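Local coordinates for conserved protein (Mycobacterium tuberculosis, PDB 1RFE) that is of unknown function but binds coenzyme F420, and may act as an oxidoreductase on CH-CH groups of its substrates, at residues E89-I94 with V137-R142; G77-T82 with M154-S159; A6-S11 with W144-L149. All coordinates share one frame; numbering follows the deposited sequence. Where two conformers were deposited one is given.

In the fold
Contacts 1 and 3 share strand 140-145 of one antiparallel sheet in a fold of the pyridoxamine 5'-phosphate oxidase family; contact 2 lies in loops beyond it. Contact 1 pairs strand 84-95 with the corner between strands 131-138 and 140-145. Contact 3 takes up the end of strand 140-145 and ties it to the N-terminal arm; its centre is about 21 Å from that of contact 1. Contact 2 joins the loop before strand 84-95 to the C-terminal tail. Contacts 2 and 3 have centres about 17 Å apart and touch, Tyr80 O lying 2.9 Å from His146 ND1, probably a hydrogen bond. Contacts 1 and 2 do not touch; their nearest atoms are about 13 Å apart.

Contact 1: residues E89-I94 with V137-R142; sequences EGVAEI and VARRTR
The guanidinium of Arg140 meets the Glu89 carboxylate obliquely, their planes 36° apart, and carries Arg142 CG over one of its faces. Arg140 belongs to a classic beta bulge, where Arg139 and Arg140 together face Glu89 on the neighbouring antiparallel strand. Glu89 and Arg140 lie side by side and point the same way. The salt bridge from Glu89 OE1 to Arg140 NH1 is long at 3.6 Å, and Glu89 OE2 is just as far from NH1, so neither oxygen is favoured. Arg140 CG is anti to the backbone N (chi1 179°), and the chain stays extended as far as NE. Arg139 has two conformers. In the one described, Val91 CG2 lies over one guanidinium face, offset toward the rim, and Arg139 CG is 3.8 Å from Gly90 CA; both contacts are tentative.

The bulge shifts the register by one residue. Glu89 O is gripped by two backbone donors, Arg139 N at 2.9 Å and Arg140 N at 3.1 Å. The first lies in the carbonyl plane; the second is tilted 23° from it. Beyond the bulge, Val91 and Val137 form a hydrogen-bonded pair. The chain turns a corner at Arg139, and strand 84-95 pairs with the chain before and after it. On its other side strand 84-95 runs beside strand 69-76. Gly90, opposite Ala138, sends a CA-H...O contact across the strands: its CA is 3.2 Å from Val137 O.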
loop_
_atom_site.group_PDB
_atom_site.type_symbol
_atom_site.label_atom_id
_atom_site.label_comp_id
_atom_site.label_asym_id
_atom_site.label_seq_id
_atom_site.Cartn_x
_atom_site.Cartn_y
_atom_site.Cartn_z
ATOM N N GLU A 89 -4.718 4.792 -7.973
ATOM C CA GLU A 89 -6.013 5.343 -7.704
ATOM C C GLU A 89 -6.982 4.229 -8.087
ATOM O O GLU A 89 -6.755 3.514 -9.043
ATOM C CB GLU A 89 -6.248 6.641 -8.496
ATOM C CG GLU A 89 -5.300 7.747 -8.062
ATOM C CD GLU A 89 -5.427 9.035 -8.826
ATOM O OE1 GLU A 89 -6.297 9.084 -9.734
ATOM O OE2 GLU A 89 -4.675 10.029 -8.472
ATOM N N GLY A 90 -8.027 4.064 -7.305
ATOM C CA GLY A 90 -9.001 3.012 -7.583
ATOM C C GLY A 90 -10.154 2.981 -6.647
ATOM O O GLY A 90 -10.664 4.034 -6.212
ATOM N N VAL A 91 -10.550 1.742 -6.342
ATOM C CA VAL A 91 -11.653 1.459 -5.445
ATOM C C VAL A 91 -11.197 0.380 -4.459
ATOM O O VAL A 91 -10.355 -0.468 -4.773
ATOM C CB VAL A 91 -12.927 1.012 -6.211
ATOM C CG1 VAL A 91 -13.393 2.086 -7.169
ATOM C CG2 VAL A 91 -12.696 -0.289 -6.965
ATOM N N ALA A 92 -11.706 0.479 -3.247
ATOM C CA ALA A 92 -11.524 -0.524 -2.223
ATOM C C ALA A 92 -12.809 -1.344 -2.079
ATOM O O ALA A 92 -13.875 -0.779 -2.173
ATOM C CB ALA A 92 -11.289 0.137 -0.929
ATOM N N GLU A 93 -12.676 -2.666 -1.864
ATOM C CA GLU A 93 -13.738 -3.490 -1.293
ATOM C C GLU A 93 -13.436 -3.840 0.177
ATOM O O GLU A 93 -12.339 -4.233 0.527
ATOM C CB GLU A 93 -13.864 -4.777 -2.070
ATOM C CG GLU A 93 -14.985 -5.703 -1.604
ATOM C CD GLU A 93 -14.874 -7.103 -2.221
ATOM O OE1 GLU A 93 -13.919 -7.324 -3.010
ATOM O OE2 GLU A 93 -15.729 -7.976 -1.890
ATOM N N ILE A 94 -14.463 -3.705 1.009
ATOM C CA ILE A 94 -14.485 -4.148 2.379
ATOM C C ILE A 94 -14.992 -5.586 2.450
ATOM O O ILE A 94 -16.045 -5.926 1.940
ATOM C CB ILE A 94 -15.311 -3.155 3.217
ATOM C CG1 ILE A 94 -14.682 -1.771 3.076
ATOM C CG2 ILE A 94 -15.420 -3.572 4.665
ATOM C CD1 ILE A 94 -15.212 -0.731 4.013
ATOM N N VAL A 137 -8.142 -2.118 -5.296
ATOM C CA VAL A 137 -8.181 -2.425 -6.717
ATOM C C VAL A 137 -7.844 -1.186 -7.526
ATOM O O VAL A 137 -8.569 -0.203 -7.485
ATOM C CB VAL A 137 -9.549 -2.901 -7.137
ATOM C CG1 VAL A 137 -9.489 -3.311 -8.636
ATOM C CG2 VAL A 137 -9.969 -4.048 -6.275
ATOM N N ALA A 138 -6.733 -1.229 -8.245
ATOM C CA ALA A 138 -6.263 -0.069 -8.939
ATOM C C ALA A 138 -6.971 0.013 -10.315
ATOM O O ALA A 138 -7.156 -0.993 -10.993
ATOM C CB ALA A 138 -4.786 -0.177 -9.122
ATOM N N ARG A 139 -7.351 1.217 -10.706
ATOM C CA ARG A 139 -7.801 1.482 -12.064
ATOM C C ARG A 139 -6.827 2.359 -12.815
ATOM O O ARG A 139 -6.854 2.372 -14.011
ATOM C CB ARG A 139 -9.130 2.187 -12.075
ATOM C CG ARG A 139 -10.035 1.754 -10.979
ATOM C CD ARG A 139 -11.299 1.191 -11.383
ATOM N NE ARG A 139 -11.120 -0.279 -11.298
ATOM C CZ ARG A 139 -12.148 -1.096 -11.094
ATOM N NH1 ARG A 139 -13.360 -0.583 -10.967
ATOM N NH2 ARG A 139 -11.989 -2.407 -11.025
ATOM N N ARG A 140 -6.033 3.138 -12.085
ATOM C CA ARG A 140 -5.023 4.012 -12.650
ATOM C C ARG A 140 -3.767 3.869 -11.808
ATOM O O ARG A 140 -3.786 3.913 -10.566
ATOM C CB ARG A 140 -5.483 5.439 -12.680
ATOM C CG ARG A 140 -4.456 6.425 -13.237
ATOM C CD ARG A 140 -5.031 7.840 -13.622
ATOM N NE ARG A 140 -3.992 8.865 -13.891
ATOM C CZ ARG A 140 -3.188 9.427 -12.963
ATOM N NH1 ARG A 140 -3.237 9.061 -11.683
ATOM N NH2 ARG A 140 -2.321 10.375 -13.318
ATOM N N THR A 141 -2.673 3.676 -12.522
ATOM C CA THR A 141 -1.395 3.431 -11.954
ATOM C C THR A 141 -0.421 4.345 -12.652
ATOM O O THR A 141 -0.395 4.413 -13.865
ATOM C CB THR A 141 -0.993 2.013 -12.221
ATOM O OG1 THR A 141 -1.876 1.136 -11.519
ATOM C CG2 THR A 141 0.408 1.714 -11.639
ATOM N N ARG A 142 0.381 5.024 -11.854
ATOM C CA ARG A 142 1.491 5.796 -12.321
ATOM C C ARG A 142 2.714 5.349 -11.534
ATOM O O ARG A 142 2.639 5.116 -10.325
ATOM C CB ARG A 142 1.241 7.290 -12.120
ATOM C CG ARG A 142 0.258 7.904 -13.117
ATOM C CD ARG A 142 0.719 7.799 -14.585
ATOM N NE ARG A 142 -0.254 8.344 -15.526
ATOM C CZ ARG A 142 -1.250 7.653 -16.083
ATOM N NH1 ARG A 142 -1.421 6.362 -15.811
ATOM N NH2 ARG A 142 -2.092 8.270 -16.927
#

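Contact 2: residues G77-T82 with M154-S159; sequences GDTYDT and MSVGGS
Asp81 and selenomethionine Met154 slide past each other in opposite directions. This is loop-to-tail packing at the periphery of a pyridoxamine 5'-phosphate oxidase-like fold, without regular strand or helix. It joins the loop between strands 69-76 and 84-95 to the C-terminal tail that follows strand 140-145. Met154 CG is anti to its own carbonyl carbon, and the chain runs extended beyond it. Its length passes alongside the Asp81 carboxylate. CG comes to 3.4 Å from Asp81 OD1, and SE and CE continue toward Asp81 CB. Met154 SE also meets Tyr80 CB at 4.0 Å. The tyrosine ring leads away from the tail and packs edge-to-face with the ring of His146.

Asp81 CG sits between its backbone N and carbonyl carbon (chi1 69°), which sets the carboxylate beside Thr79 OG1 and Met154 N. Both meet OD1. Thr79 OG1 donates a short bond of 2.5 Å and approaches from above the carboxylate plane, 50° out of it. Met154 N gives a weak bond at 3.3 Å. The other oxygen, OD2, is hydrogen-bonded to His153 ND1, so both oxygens of this buried carboxylate have partners. These bonds may favour its charged form.

Thr79 turns its two branches to different tasks. OG1 serves Asp81, while CG2 lies 3.4 Å from Met154 O and packs on the backbone of Ser155. A further apolar contact lies between exposed residues: Val156 CG1 is 3.9 Å from Asp78 CB.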
loop_
_atom_site.group_PDB
_atom_site.type_symbol
_atom_site.label_atom_id
_atom_site.label_comp_id
_atom_site.label_asym_id
_atom_site.label_seq_id
_atom_site.Cartn_x
_atom_site.Cartn_y
_atom_site.Cartn_z
ATOM N N GLY A 77 13.687 6.231 -1.837
ATOM C CA GLY A 77 14.795 6.936 -2.474
ATOM C C GLY A 77 15.080 8.253 -1.764
ATOM O O GLY A 77 14.165 9.011 -1.478
ATOM N N ASP A 78 16.363 8.527 -1.515
ATOM C CA ASP A 78 16.808 9.706 -0.747
ATOM C C ASP A 78 17.395 10.843 -1.624
ATOM O O ASP A 78 17.585 11.961 -1.142
ATOM C CB ASP A 78 17.851 9.301 0.321
ATOM C CG ASP A 78 17.358 8.214 1.251
ATOM O OD1 ASP A 78 16.231 8.399 1.811
ATOM O OD2 ASP A 78 18.021 7.142 1.471
ATOM N N THR A 79 17.678 10.561 -2.896
ATOM C CA THR A 79 18.216 11.573 -3.794
ATOM C C THR A 79 17.395 11.666 -5.021
ATOM O O THR A 79 16.624 10.740 -5.356
ATOM C CB THR A 79 19.669 11.262 -4.186
ATOM O OG1 THR A 79 19.747 10.004 -4.862
ATOM C CG2 THR A 79 20.532 11.065 -2.952
ATOM N N TYR A 80 17.547 12.779 -5.723
ATOM C CA TYR A 80 16.758 12.973 -6.917
ATOM C C TYR A 80 16.963 11.822 -7.870
ATOM O O TYR A 80 16.015 11.366 -8.500
ATOM C CB TYR A 80 17.045 14.317 -7.602
ATOM C CG TYR A 80 16.267 14.468 -8.886
ATOM C CD1 TYR A 80 14.925 14.883 -8.877
ATOM C CD2 TYR A 80 16.849 14.165 -10.097
ATOM C CE1 TYR A 80 14.192 15.012 -10.068
ATOM C CE2 TYR A 80 16.134 14.287 -11.302
ATOM C CZ TYR A 80 14.809 14.711 -11.281
ATOM O OH TYR A 80 14.120 14.800 -12.476
ATOM N N ASP A 81 18.187 11.318 -7.969
ATOM C CA ASP A 81 18.486 10.314 -8.976
ATOM C C ASP A 81 17.948 8.933 -8.587
ATOM O O ASP A 81 17.872 8.083 -9.430
ATOM C CB ASP A 81 19.992 10.227 -9.300
ATOM C CG ASP A 81 20.827 9.667 -8.154
ATOM O OD1 ASP A 81 20.959 10.307 -7.073
ATOM O OD2 ASP A 81 21.434 8.592 -8.254
ATOM N N THR A 82 17.633 8.712 -7.318
ATOM C CA THR A 82 17.098 7.424 -6.839
ATOM C C THR A 82 15.602 7.430 -6.459
ATOM O O THR A 82 15.089 6.388 -5.953
ATOM C CB THR A 82 17.903 6.900 -5.611
ATOM O OG1 THR A 82 17.967 7.890 -4.567
ATOM C CG2 THR A 82 19.375 6.583 -5.968
HETATM N N MSE A 154 24.175 10.874 -6.593
HETATM C CA MSE A 154 24.285 11.970 -5.630
HETATM C C MSE A 154 24.280 11.357 -4.235
HETATM O O MSE A 154 23.652 10.309 -4.014
HETATM C CB MSE A 154 23.111 12.916 -5.793
HETATM C CG MSE A 154 22.788 13.176 -7.280
HETATM SE SE MSE A 154 21.050 13.906 -7.801
HETATM C CE MSE A 154 21.460 13.847 -9.703
ATOM N N SER A 155 25.013 11.940 -3.306
ATOM C CA SER A 155 24.885 11.476 -1.938
ATOM C C SER A 155 23.860 12.419 -1.318
ATOM O O SER A 155 23.549 13.472 -1.914
ATOM C CB SER A 155 26.226 11.460 -1.201
ATOM O OG SER A 155 26.365 12.587 -0.352
ATOM N N VAL A 156 23.320 12.044 -0.168
ATOM C CA VAL A 156 22.279 12.870 0.429
ATOM C C VAL A 156 22.949 14.045 1.157
ATOM O O VAL A 156 23.978 13.900 1.820
ATOM C CB VAL A 156 21.156 12.086 1.229
ATOM C CG1 VAL A 156 21.374 10.595 1.246
ATOM C CG2 VAL A 156 20.904 12.645 2.604
ATOM N N GLY A 157 22.362 15.215 0.963
ATOM C CA GLY A 157 22.945 16.465 1.407
ATOM C C GLY A 157 21.884 17.382 2.015
ATOM O O GLY A 157 20.714 16.995 2.224
ATOM N N GLY A 158 22.320 18.589 2.339
ATOM C CA GLY A 158 21.513 19.552 3.029
ATOM C C GLY A 158 21.408 19.337 4.497
ATOM O O GLY A 158 21.896 18.340 5.071
ATOM N N SER A 159 20.714 20.269 5.120
ATOM C CA SER A 159 20.493 20.276 6.535
ATOM C C SER A 159 19.708 19.055 7.066
ATOM O O SER A 159 19.808 18.713 8.248
ATOM C CB SER A 159 19.797 21.583 6.930
ATOM O OG SER A 159 18.451 21.629 6.457
#

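Contact 3: residues A6-S11 with W144-L149; sequences ADIVMS and WDHRKL
Ile8 O accepts a hydrogen bond of 2.8 Å from Asp145 N. The donor lies in the carbonyl plane, but the bond is bent, with an angle of 132° at the hydrogen. The same oxygen also takes a CA-H...O contact from Trp144 CA at 3.2 Å.

The Ile8 side chain is buried between the strand end and the turn after it. Its CD1 is anti to CA (chi2 172°) and so extends away from the backbone, meeting Trp144 CB at 3.8 Å and approaching the His146 ring obliquely. Ile8 and His146 lie side by side, pointing the same way. The ring's ND1 is held by Tyr80 O. CG2, the other branch, is modelled 3.3 Å from Leu149 CD1, unusually close for two carbons and doubtful in detail. Met10, a selenomethionine, crosses Asp145 at about a right angle, with its CG 3.9 Å from Asp145 CB.

Lys148 extends alongside the arm and bends at chi4. Its NZ is placed very close to Val9 O, a distance to be read with caution, and forms a salt bridge with Glu14 of helix 12-21. Ser11 OG caps that helix at Glu14 N.

Asp145 OD1 accepts from Arg147 N at 3.1 Å. This is an Asx turn, and it leads strand 140-145 into the 3-10 segment 146-149, against which the N-terminal arm packs.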
loop_
_atom_site.group_PDB
_atom_site.type_symbol
_atom_site.label_atom_id
_atom_site.label_comp_id
_atom_site.label_asym_id
_atom_site.label_seq_id
_atom_site.Cartn_x
_atom_site.Cartn_y
_atom_site.Cartn_z
ATOM N N ALA A 6 7.508 7.863 -20.362
ATOM C CA ALA A 6 7.966 6.565 -20.853
ATOM C C ALA A 6 9.389 6.267 -20.341
ATOM O O ALA A 6 9.770 5.102 -20.220
ATOM C CB ALA A 6 7.901 6.509 -22.385
ATOM N N ASP A 7 10.154 7.312 -20.019
ATOM C CA ASP A 7 11.552 7.118 -19.655
ATOM C C ASP A 7 11.740 6.543 -18.260
ATOM O O ASP A 7 12.703 5.789 -18.067
ATOM C CB ASP A 7 12.424 8.375 -19.843
ATOM C CG ASP A 7 11.826 9.632 -19.228
ATOM O OD1 ASP A 7 10.887 9.552 -18.398
ATOM O OD2 ASP A 7 12.245 10.764 -19.542
ATOM N N ILE A 8 10.833 6.875 -17.320
ATOM C CA ILE A 8 11.018 6.517 -15.911
ATOM C C ILE A 8 9.948 5.547 -15.375
ATOM O O ILE A 8 10.029 5.143 -14.225
ATOM C CB ILE A 8 11.071 7.777 -15.015
ATOM C CG1 ILE A 8 9.765 8.578 -15.153
ATOM C CG2 ILE A 8 12.294 8.612 -15.364
ATOM C CD1 ILE A 8 9.625 9.716 -14.180
ATOM N N VAL A 9 8.969 5.197 -16.203
ATOM C CA VAL A 9 7.986 4.164 -15.891
ATOM C C VAL A 9 8.627 2.843 -15.485
ATOM O O VAL A 9 9.673 2.437 -15.998
ATOM C CB VAL A 9 6.996 3.919 -17.087
ATOM C CG1 VAL A 9 7.695 3.205 -18.263
ATOM C CG2 VAL A 9 5.753 3.147 -16.643
HETATM N N MSE A 10 8.044 2.214 -14.475
HETATM C CA MSE A 10 8.432 0.858 -14.106
HETATM C C MSE A 10 7.567 -0.156 -14.826
HETATM O O MSE A 10 6.407 0.094 -15.080
HETATM C CB MSE A 10 8.298 0.672 -12.594
HETATM C CG MSE A 10 9.371 1.391 -11.810
HETATM SE SE MSE A 10 9.621 0.611 -10.044
HETATM C CE MSE A 10 8.126 1.262 -9.377
ATOM N N SER A 11 8.159 -1.291 -15.177
ATOM C CA SER A 11 7.418 -2.448 -15.710
ATOM C C SER A 11 6.466 -3.065 -14.689
ATOM O O SER A 11 6.610 -2.920 -13.463
ATOM C CB SER A 11 8.387 -3.549 -16.155
ATOM O OG SER A 11 9.048 -4.135 -15.021
ATOM N N TRP A 144 7.351 5.506 -11.194
ATOM C CA TRP A 144 8.573 6.185 -11.516
ATOM C C TRP A 144 9.804 5.526 -10.867
ATOM O O TRP A 144 9.763 4.979 -9.769
ATOM C CB TRP A 144 8.487 7.654 -11.170
ATOM C CG TRP A 144 8.325 7.946 -9.694
ATOM C CD1 TRP A 144 9.298 8.289 -8.830
ATOM C CD2 TRP A 144 7.092 7.969 -8.947
ATOM N NE1 TRP A 144 8.770 8.484 -7.570
ATOM C CE2 TRP A 144 7.414 8.284 -7.620
ATOM C CE3 TRP A 144 5.756 7.695 -9.262
ATOM C CZ2 TRP A 144 6.429 8.394 -6.602
ATOM C CZ3 TRP A 144 4.790 7.782 -8.256
ATOM C CH2 TRP A 144 5.139 8.122 -6.945
ATOM N N ASP A 145 10.895 5.574 -11.598
ATOM C CA ASP A 145 12.202 5.143 -11.078
ATOM C C ASP A 145 13.255 6.006 -11.721
ATOM O O ASP A 145 13.596 5.824 -12.896
ATOM C CB ASP A 145 12.473 3.673 -11.361
ATOM C CG ASP A 145 13.726 3.169 -10.644
ATOM O OD1 ASP A 145 14.443 3.996 -10.039
ATOM O OD2 ASP A 145 14.045 1.976 -10.591
ATOM N N HIS A 146 13.777 6.940 -10.936
ATOM C CA HIS A 146 14.687 7.933 -11.465
ATOM C C HIS A 146 16.046 7.341 -11.815
ATOM O O HIS A 146 16.809 7.970 -12.526
ATOM C CB HIS A 146 14.802 9.124 -10.528
ATOM C CG HIS A 146 13.630 10.058 -10.613
ATOM N ND1 HIS A 146 13.663 11.336 -10.115
ATOM C CD2 HIS A 146 12.380 9.878 -11.100
ATOM C CE1 HIS A 146 12.498 11.921 -10.340
ATOM N NE2 HIS A 146 11.705 11.057 -10.933
ATOM N N ARG A 147 16.350 6.135 -11.321
ATOM C CA ARG A 147 17.539 5.403 -11.801
ATOM C C ARG A 147 17.567 5.175 -13.317
ATOM O O ARG A 147 18.638 4.995 -13.923
ATOM C CB ARG A 147 17.673 4.048 -11.117
ATOM C CG ARG A 147 18.606 4.056 -9.939
ATOM C CD ARG A 147 17.914 3.928 -8.618
ATOM N NE ARG A 147 17.520 2.551 -8.401
ATOM C CZ ARG A 147 17.189 2.026 -7.235
ATOM N NH1 ARG A 147 17.163 2.770 -6.121
ATOM N NH2 ARG A 147 16.862 0.721 -7.196
ATOM N N LYS A 148 16.410 5.171 -13.947
ATOM C CA LYS A 148 16.366 4.925 -15.391
ATOM C C LYS A 148 16.792 6.131 -16.258
ATOM O O LYS A 148 16.861 6.043 -17.470
ATOM C CB LYS A 148 14.988 4.406 -15.771
ATOM C CG LYS A 148 14.628 3.059 -15.072
ATOM C CD LYS A 148 13.123 2.810 -15.195
ATOM C CE LYS A 148 12.730 1.381 -14.830
ATOM N NZ LYS A 148 11.584 1.015 -15.692
ATOM N N LEU A 149 17.079 7.250 -15.615
ATOM C CA LEU A 149 17.644 8.440 -16.267
ATOM C C LEU A 149 19.142 8.372 -16.515
ATOM O O LEU A 149 19.654 9.084 -17.390
ATOM C CB LEU A 149 17.391 9.679 -15.412
ATOM C CG LEU A 149 16.099 10.489 -15.595
ATOM C CD1 LEU A 149 15.115 9.842 -16.557
ATOM C CD2 LEU A 149 15.462 10.836 -14.265
#